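Local coordinates for DNA repair protein RecN (Deinococcus radiodurans, PDB 4ABX) that is an SMC-like, ATP-binding protein that may take part in recombinational repair of damaged DNA, represented here by its coiled-coil domain, at residues Q22-V27 with V149-Q154; L60-D65 with E109-A114; N67-I72 with S102-A107. All coordinates share one frame; numbering follows the deposited sequence. Where two conformers were deposited one is given.

Interaction 1 (Q22-V27 with V149-Q154)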
loop_
_atom_site.group_PDB
_atom_site.type_symbol
_atom_site.label_atom_id
_atom_site.label_comp_id
_atom_site.label_asym_id
_atom_site.label_seq_id
_atom_site.Cartn_x
_atom_site.Cartn_y
_atom_site.Cartn_z
ATOM N N GLN A 22 -10.786 -25.246 -53.540
ATOM C CA GLN A 22 -10.286 -23.881 -53.430
ATOM C C GLN A 22 -9.951 -23.537 -51.979
ATOM O O GLN A 22 -8.882 -22.990 -51.701
ATOM C CB GLN A 22 -11.310 -22.885 -53.981
ATOM C CG GLN A 22 -10.829 -21.442 -54.007
ATOM C CD GLN A 22 -11.862 -20.488 -54.594
ATOM O OE1 GLN A 22 -13.055 -20.799 -54.658
ATOM N NE2 GLN A 22 -11.404 -19.318 -55.030
ATOM N N GLU A 23 -10.862 -23.854 -51.058
ATOM C CA GLU A 23 -10.654 -23.519 -49.646
ATOM C C GLU A 23 -9.358 -24.109 -49.105
ATOM O O GLU A 23 -8.564 -23.418 -48.468
ATOM C CB GLU A 23 -11.829 -23.974 -48.768
ATOM C CG GLU A 23 -11.653 -23.573 -47.308
ATOM C CD GLU A 23 -12.828 -23.962 -46.421
ATOM O OE1 GLU A 23 -13.552 -24.925 -46.752
ATOM O OE2 GLU A 23 -13.022 -23.297 -45.381
ATOM N N ILE A 24 -9.160 -25.397 -49.356
ATOM C CA ILE A 24 -7.959 -26.099 -48.920
ATOM C C ILE A 24 -6.689 -25.570 -49.602
ATOM O O ILE A 24 -5.638 -25.429 -48.973
ATOM C CB ILE A 24 -8.108 -27.616 -49.180
ATOM C CG1 ILE A 24 -9.145 -28.207 -48.223
ATOM C CG2 ILE A 24 -6.757 -28.332 -49.062
ATOM C CD1 ILE A 24 -9.645 -29.597 -48.624
ATOM N N SER A 25 -6.789 -25.264 -50.888
ATOM C CA SER A 25 -5.615 -24.862 -51.651
ATOM C C SER A 25 -5.149 -23.465 -51.265
ATOM O O SER A 25 -3.952 -23.177 -51.279
ATOM C CB SER A 25 -5.903 -24.936 -53.155
ATOM O OG SER A 25 -6.353 -26.234 -53.501
ATOM N N GLU A 26 -6.094 -22.598 -50.925
ATOM C CA GLU A 26 -5.753 -21.232 -50.529
ATOM C C GLU A 26 -4.965 -21.188 -49.223
ATOM O O GLU A 26 -4.146 -20.292 -49.016
ATOM C CB GLU A 26 -7.007 -20.360 -50.426
ATOM C CG GLU A 26 -7.609 -20.020 -51.781
ATOM C CD GLU A 26 -8.896 -19.230 -51.672
ATOM O OE1 GLU A 26 -9.440 -19.132 -50.551
ATOM O OE2 GLU A 26 -9.364 -18.710 -52.706
ATOM N N VAL A 27 -5.209 -22.160 -48.350
ATOM C CA VAL A 27 -4.514 -22.234 -47.067
ATOM C C VAL A 27 -3.223 -23.033 -47.210
ATOM O O VAL A 27 -2.224 -22.767 -46.527
ATOM C CB VAL A 27 -5.409 -22.867 -45.985
ATOM C CG1 VAL A 27 -4.636 -23.058 -44.687
ATOM C CG2 VAL A 27 -6.643 -22.009 -45.761
ATOM N N VAL A 149 -5.453 -32.926 -46.455
ATOM C CA VAL A 149 -4.800 -32.966 -47.759
ATOM C C VAL A 149 -5.412 -34.079 -48.608
ATOM O O VAL A 149 -5.715 -33.880 -49.791
ATOM C CB VAL A 149 -3.277 -33.164 -47.623
ATOM C CG1 VAL A 149 -2.657 -33.526 -48.972
ATOM C CG2 VAL A 149 -2.631 -31.910 -47.036
ATOM N N GLU A 150 -5.602 -35.243 -47.994
ATOM C CA GLU A 150 -6.250 -36.366 -48.664
ATOM C C GLU A 150 -7.660 -35.992 -49.132
ATOM O O GLU A 150 -8.046 -36.287 -50.272
ATOM C CB GLU A 150 -6.294 -37.585 -47.736
ATOM C CG GLU A 150 -7.085 -38.770 -48.277
ATOM C CD GLU A 150 -6.422 -39.432 -49.474
ATOM O OE1 GLU A 150 -5.238 -39.138 -49.746
ATOM O OE2 GLU A 150 -7.089 -40.253 -50.142
ATOM N N PHE A 151 -8.422 -35.332 -48.260
ATOM C CA PHE A 151 -9.776 -34.906 -48.603
ATOM C C PHE A 151 -9.765 -34.067 -49.877
ATOM O O PHE A 151 -10.598 -34.260 -50.757
ATOM C CB PHE A 151 -10.439 -34.133 -47.450
ATOM C CG PHE A 151 -11.885 -33.763 -47.709
ATOM C CD1 PHE A 151 -12.215 -32.782 -48.637
ATOM C CD2 PHE A 151 -12.910 -34.402 -47.034
ATOM C CE1 PHE A 151 -13.549 -32.446 -48.883
ATOM C CE2 PHE A 151 -14.239 -34.067 -47.267
ATOM C CZ PHE A 151 -14.557 -33.090 -48.194
ATOM N N GLY A 152 -8.812 -33.147 -49.980
ATOM C CA GLY A 152 -8.713 -32.288 -51.148
ATOM C C GLY A 152 -8.322 -33.020 -52.422
ATOM O O GLY A 152 -8.796 -32.687 -53.511
ATOM N N ALA A 153 -7.437 -34.007 -52.292
ATOM C CA ALA A 153 -7.027 -34.822 -53.431
ATOM C C ALA A 153 -8.202 -35.608 -53.995
ATOM O O ALA A 153 -8.411 -35.655 -55.208
ATOM C CB ALA A 153 -5.892 -35.769 -53.035
ATOM N N GLN A 154 -8.966 -36.236 -53.109
ATOM C CA GLN A 154 -10.137 -36.990 -53.523
ATOM C C GLN A 154 -11.176 -36.060 -54.131
ATOM O O GLN A 154 -11.831 -36.401 -55.116
ATOM C CB GLN A 154 -10.747 -37.722 -52.331
ATOM C CG GLN A 154 -9.794 -38.657 -51.629
ATOM C CD GLN A 154 -10.525 -39.702 -50.817
ATOM O OE1 GLN A 154 -11.696 -39.989 -51.075
ATOM N NE2 GLN A 154 -9.844 -40.277 -49.829
#
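I24 meets F151 and G152 through a single methyl group, and the contact is wholly apolar. CD1 of I24 lies 3.8 Å from CA of G152 and 4.1 Å from CD1 of the F151 ring, which it approaches obliquely. The outer arm of the isoleucine makes this reach: CG1 stands anti to the carbonyl carbon and chi2 is extended (165°), so the methyl is carried straight across to the other helix. Glycine suits the place where it lands, because a side chain there would point at the methyl, and the helix backbones come to 6.6 Å between CA of I24 and CA of G152.

Two glutamines bond along their own helices. NE2 of Q154 donates to OE2 of E150, one turn earlier, over 2.8 Å, using the anti lone pair of that oxygen; NE2 of Q22 makes only a weak bond to E26.

Helix 121-141 adds to the packing: Y141 touches I24, its ring also meets that of F151, and its hydroxyl is hydrogen-bonded to E23, which forms a salt bridge with K140. The C-terminal end of helix 6-27 is thus joined to the first turns of helix 145-169 in the coiled-coil arm.

With one buried methyl set against a glycine backbone and a phenylalanine ring, what the contact specifies is shape and close approach rather than polar pairing.

Interaction 2 (L60-D65 with E109-A114)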
loop_
_atom_site.group_PDB
_atom_site.type_symbol
_atom_site.label_atom_id
_atom_site.label_comp_id
_atom_site.label_asym_id
_atom_site.label_seq_id
_atom_site.Cartn_x
_atom_site.Cartn_y
_atom_site.Cartn_z
ATOM N N LEU A 60 1.895 -2.086 -9.261
ATOM C CA LEU A 60 1.469 -2.265 -7.872
ATOM C C LEU A 60 2.511 -1.807 -6.856
ATOM O O LEU A 60 2.168 -1.379 -5.750
ATOM C CB LEU A 60 1.116 -3.732 -7.603
ATOM C CG LEU A 60 -0.132 -4.303 -8.280
ATOM C CD1 LEU A 60 -0.079 -5.831 -8.317
ATOM C CD2 LEU A 60 -1.413 -3.817 -7.609
ATOM N N LEU A 61 3.785 -1.906 -7.218
ATOM C CA LEU A 61 4.843 -1.544 -6.286
ATOM C C LEU A 61 5.154 -0.051 -6.332
ATOM O O LEU A 61 5.604 0.516 -5.340
ATOM C CB LEU A 61 6.123 -2.339 -6.564
ATOM C CG LEU A 61 6.139 -3.838 -6.261
ATOM C CD1 LEU A 61 7.537 -4.390 -6.482
ATOM C CD2 LEU A 61 5.664 -4.123 -4.830
ATOM N N SER A 62 4.901 0.585 -7.473
ATOM C CA SER A 62 5.491 1.894 -7.724
ATOM C C SER A 62 4.650 2.881 -8.545
ATOM O O SER A 62 4.432 4.011 -8.117
ATOM C CB SER A 62 6.865 1.712 -8.384
ATOM O OG SER A 62 7.555 2.945 -8.488
ATOM N N ASP A 63 4.190 2.460 -9.722
ATOM C CA ASP A 63 3.619 3.393 -10.694
ATOM C C ASP A 63 2.114 3.653 -10.583
ATOM O O ASP A 63 1.638 4.706 -11.004
ATOM C CB ASP A 63 3.956 2.948 -12.123
ATOM C CG ASP A 63 5.407 3.190 -12.480
ATOM O OD1 ASP A 63 6.216 3.449 -11.560
ATOM O OD2 ASP A 63 5.739 3.115 -13.683
ATOM N N GLY A 64 1.366 2.698 -10.043
ATOM C CA GLY A 64 -0.069 2.870 -9.895
ATOM C C GLY A 64 -0.396 4.080 -9.037
ATOM O O GLY A 64 0.427 4.517 -8.229
ATOM N N ASP A 65 -1.591 4.635 -9.216
ATOM C CA ASP A 65 -2.026 5.755 -8.387
ATOM C C ASP A 65 -1.946 5.345 -6.923
ATOM O O ASP A 65 -1.506 6.117 -6.063
ATOM C CB ASP A 65 -3.444 6.184 -8.759
ATOM C CG ASP A 65 -3.514 6.827 -10.131
ATOM O OD1 ASP A 65 -2.754 7.790 -10.373
ATOM O OD2 ASP A 65 -4.317 6.363 -10.969
ATOM N N GLU A 109 14.196 -3.188 -11.196
ATOM C CA GLU A 109 14.636 -4.363 -11.944
ATOM C C GLU A 109 13.504 -4.932 -12.793
ATOM O O GLU A 109 13.718 -5.378 -13.930
ATOM C CB GLU A 109 15.174 -5.437 -11.004
ATOM C CG GLU A 109 16.613 -5.836 -11.296
ATOM C CD GLU A 109 17.606 -5.041 -10.478
ATOM O OE1 GLU A 109 17.620 -5.214 -9.243
ATOM O OE2 GLU A 109 18.364 -4.242 -11.065
ATOM N N LEU A 110 12.300 -4.920 -12.234
ATOM C CA LEU A 110 11.119 -5.354 -12.966
ATOM C C LEU A 110 10.905 -4.497 -14.208
ATOM O O LEU A 110 10.592 -5.012 -15.281
ATOM C CB LEU A 110 9.884 -5.305 -12.067
ATOM C CG LEU A 110 9.844 -6.358 -10.957
ATOM C CD1 LEU A 110 8.650 -6.130 -10.032
ATOM C CD2 LEU A 110 9.820 -7.769 -11.546
ATOM N N ARG A 111 11.064 -3.187 -14.056
ATOM C CA ARG A 111 10.912 -2.276 -15.183
ATOM C C ARG A 111 11.923 -2.624 -16.269
ATOM O O ARG A 111 11.620 -2.547 -17.456
ATOM C CB ARG A 111 11.088 -0.825 -14.732
ATOM C CG ARG A 111 10.509 0.196 -15.695
ATOM C CD ARG A 111 10.860 1.614 -15.272
ATOM N NE ARG A 111 10.594 1.861 -13.855
ATOM C CZ ARG A 111 9.414 2.231 -13.366
ATOM N NH1 ARG A 111 8.379 2.393 -14.179
ATOM N NH2 ARG A 111 9.267 2.438 -12.064
ATOM N N ASP A 112 13.128 -3.009 -15.853
ATOM C CA ASP A 112 14.160 -3.452 -16.787
ATOM C C ASP A 112 13.746 -4.727 -17.517
ATOM O O ASP A 112 14.006 -4.872 -18.710
ATOM C CB ASP A 112 15.497 -3.668 -16.071
ATOM C CG ASP A 112 16.188 -2.365 -15.715
ATOM O OD1 ASP A 112 15.795 -1.311 -16.260
ATOM O OD2 ASP A 112 17.132 -2.393 -14.895
ATOM N N VAL A 113 13.112 -5.654 -16.801
ATOM C CA VAL A 113 12.640 -6.887 -17.428
ATOM C C VAL A 113 11.654 -6.557 -18.539
ATOM O O VAL A 113 11.770 -7.059 -19.654
ATOM C CB VAL A 113 11.956 -7.836 -16.419
ATOM C CG1 VAL A 113 11.254 -8.991 -17.154
ATOM C CG2 VAL A 113 12.957 -8.364 -15.404
ATOM N N ALA A 114 10.682 -5.704 -18.228
ATOM C CA ALA A 114 9.665 -5.322 -19.197
ATOM C C ALA A 114 10.283 -4.579 -20.374
ATOM O O ALA A 114 10.006 -4.891 -21.530
ATOM C CB ALA A 114 8.589 -4.472 -18.535
#
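D63 and R111 reach for each other from opposite directions and meet end-on, each carboxylate oxygen taking one terminal nitrogen of the guanidinium. NH1 of R111 gives the shorter bond, 2.8 Å to OD2 of D63, and NH2 the longer, 3.3 Å to OD1 of D63; both are fairly straight, at 162°. The oxygens lie almost in the guanidinium plane and are met on their syn sides, but the two flat groups are turned 25° apart, so the nitrogens stand somewhat out of the carboxylate plane. R111 gets there by leaving its helix with CG anti to the backbone N (chi1 -161°) and then bending at chi3, which swings the planar head toward D63. Two bonds of this kind fix the rotation of both groups. OG of S62 lies at the edge of the same guanidinium, 4.0 Å from NH2 of R111, and makes a weak bond to OD1 of D63.

The pair links the C-terminal end of helix 33-63, where a wider pi-type turn precedes G64, to the C-terminal part of helix 87-115, within the helical arm that SMC-like proteins carry. A leucine in place of R111 would probably leave the D63 carboxylate without its charged mate, its rotation restrained chiefly by the weak bond from S62.

Beside the salt bridge, L61 and L110 cross at about a right angle and touch through CD1 of L61 and CD1 of L110, 4.1 Å apart. Leucine suits both positions, since they are buried: L61 also packs on V103, I106 and A107, and L110 on V58. The second subunit covers this apolar side, its A75 lying against L61 and its L92 against L110.

Interaction 3 (N67-I72 with S102-A107)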
loop_
_atom_site.group_PDB
_atom_site.type_symbol
_atom_site.label_atom_id
_atom_site.label_comp_id
_atom_site.label_asym_id
_atom_site.label_seq_id
_atom_site.Cartn_x
_atom_site.Cartn_y
_atom_site.Cartn_z
ATOM N N ASN A 67 0.058 2.642 -4.783
ATOM C CA ASN A 67 1.189 1.725 -4.885
ATOM C C ASN A 67 1.861 1.442 -3.547
ATOM O O ASN A 67 1.736 2.216 -2.592
ATOM C CB ASN A 67 2.208 2.238 -5.907
ATOM C CG ASN A 67 2.866 3.535 -5.478
ATOM O OD1 ASN A 67 3.843 3.531 -4.729
ATOM N ND2 ASN A 67 2.336 4.654 -5.953
ATOM N N ALA A 68 2.577 0.326 -3.486
ATOM C CA ALA A 68 3.219 -0.115 -2.258
ATOM C C ALA A 68 4.236 0.895 -1.715
ATOM O O ALA A 68 4.217 1.222 -0.526
ATOM C CB ALA A 68 3.870 -1.473 -2.469
ATOM N N ALA A 69 5.117 1.389 -2.582
ATOM C CA ALA A 69 6.154 2.327 -2.156
ATOM C C ALA A 69 5.544 3.590 -1.549
ATOM O O ALA A 69 6.031 4.106 -0.544
ATOM C CB ALA A 69 7.069 2.686 -3.324
ATOM N N GLY A 70 4.476 4.080 -2.170
ATOM C CA GLY A 70 3.774 5.253 -1.678
ATOM C C GLY A 70 3.221 5.058 -0.281
ATOM O O GLY A 70 3.322 5.944 0.564
ATOM N N LEU A 71 2.636 3.892 -0.024
ATOM C CA LEU A 71 2.086 3.619 1.303
ATOM C C LEU A 71 3.174 3.458 2.357
ATOM O O LEU A 71 3.034 3.933 3.486
ATOM C CB LEU A 71 1.171 2.394 1.280
ATOM C CG LEU A 71 -0.080 2.609 0.432
ATOM C CD1 LEU A 71 -0.967 1.376 0.468
ATOM C CD2 LEU A 71 -0.837 3.838 0.917
ATOM N N ILE A 72 4.259 2.789 1.991
ATOM C CA ILE A 72 5.387 2.646 2.898
ATOM C C ILE A 72 5.921 4.028 3.277
ATOM O O ILE A 72 6.238 4.287 4.437
ATOM C CB ILE A 72 6.507 1.775 2.281
ATOM C CG1 ILE A 72 5.989 0.357 2.013
ATOM C CG2 ILE A 72 7.731 1.733 3.193
ATOM C CD1 ILE A 72 7.039 -0.587 1.417
ATOM N N SER A 102 14.314 -1.451 -0.781
ATOM C CA SER A 102 14.252 -2.771 -1.405
ATOM C C SER A 102 13.105 -2.857 -2.402
ATOM O O SER A 102 13.262 -3.401 -3.496
ATOM C CB SER A 102 14.085 -3.862 -0.344
ATOM O OG SER A 102 15.217 -3.938 0.501
ATOM N N VAL A 103 11.949 -2.326 -2.016
ATOM C CA VAL A 103 10.768 -2.371 -2.869
ATOM C C VAL A 103 10.969 -1.548 -4.137
ATOM O O VAL A 103 10.582 -1.972 -5.226
ATOM C CB VAL A 103 9.494 -1.909 -2.116
ATOM C CG1 VAL A 103 8.393 -1.559 -3.096
ATOM C CG2 VAL A 103 9.027 -2.998 -1.156
ATOM N N GLN A 104 11.584 -0.380 -3.987
ATOM C CA GLN A 104 11.861 0.494 -5.118
ATOM C C GLN A 104 12.898 -0.134 -6.042
ATOM O O GLN A 104 12.769 -0.084 -7.266
ATOM C CB GLN A 104 12.328 1.866 -4.626
ATOM C CG GLN A 104 11.266 2.608 -3.821
ATOM C CD GLN A 104 11.769 3.911 -3.228
ATOM O OE1 GLN A 104 12.892 3.991 -2.728
ATOM N NE2 GLN A 104 10.933 4.943 -3.279
ATOM N N ALA A 105 13.922 -0.736 -5.446
ATOM C CA ALA A 105 14.967 -1.406 -6.206
ATOM C C ALA A 105 14.354 -2.540 -7.023
ATOM O O ALA A 105 14.641 -2.694 -8.215
ATOM C CB ALA A 105 16.054 -1.932 -5.272
ATOM N N ILE A 106 13.488 -3.320 -6.383
ATOM C CA ILE A 106 12.814 -4.419 -7.062
ATOM C C ILE A 106 11.940 -3.911 -8.211
ATOM O O ILE A 106 11.941 -4.486 -9.301
ATOM C CB ILE A 106 11.978 -5.256 -6.088
ATOM C CG1 ILE A 106 12.900 -6.060 -5.163
ATOM C CG2 ILE A 106 11.045 -6.187 -6.852
ATOM C CD1 ILE A 106 12.168 -6.702 -3.996
ATOM N N ALA A 107 11.210 -2.827 -7.968
ATOM C CA ALA A 107 10.389 -2.226 -9.014
ATOM C C ALA A 107 11.246 -1.765 -10.195
ATOM O O ALA A 107 10.818 -1.827 -11.348
ATOM C CB ALA A 107 9.567 -1.063 -8.451
#
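Where A69 faces V103, helix segments 68-72 and 102-107 run nearly antiparallel, at 164°, with their axes 10.1 Å apart and the two CA atoms of that pair separated by 6.6 Å. Alanine suits this point of nearest backbone approach, as its lone methyl needs little room. In one of the two conformers of Q104, CG of that residue lies 4.2 Å from CB of A69, so the touch of its aliphatic stem is less certain; the base of that side chain points neither at the other helix nor away from it, yet its outer part comes closer. The isopropyl group of V103 divides the remaining work. Its CG1, anti to the backbone N (chi1 163°), lies beside A69, while CG2 meets I72 head on: CD1 of I72 reaches it tip to tip at 4.0 Å. I72 spans the gap with an extended outer arm, and a branched residue on each side lets the two meet methyl to methyl.

These are the two limbs, unequal in length, of an antiparallel helical hairpin, joined at the turn between helices 68-83 and 87-115; farther toward that turn, I72 also packs on L100 and L96. Helix 68-83 begins here with N67 as its N-cap. OD1 of N67 accepts from the backbone N of G70 at 2.7 Å, with the donor 38° out of the carbonyl plane, and so satisfies an amide that the first helical turn leaves without a backbone acceptor. Asparagine suits the position because its short side chain folds back over the helix start, while its ND2 donates to O of G64. A68 packs on I72 of the second subunit, and the L71 residues of both chains touch each other.

In the fold
From the N terminus, helix 6-27 enters interaction 1, which closes the longest loop by pairing with the start of helix 145-169, the last helix of the chain. Both other contacts are nested inside it. Helix 33-63 then runs to the far side of the chain's centre, where its end meets helix 87-115 in interaction 2; interaction 3 lies within that loop in turn, tying the start of helix 68-83 to the same helix 87-115. Interactions 2 and 3 are 9 Å apart between centres and join directly, O of L60 to N of A68 and O of L61 to N of A69 by probable hydrogen bonds. Both touch the second subunit. Interaction 1 stands about 50 Å from interaction 2, centre to centre.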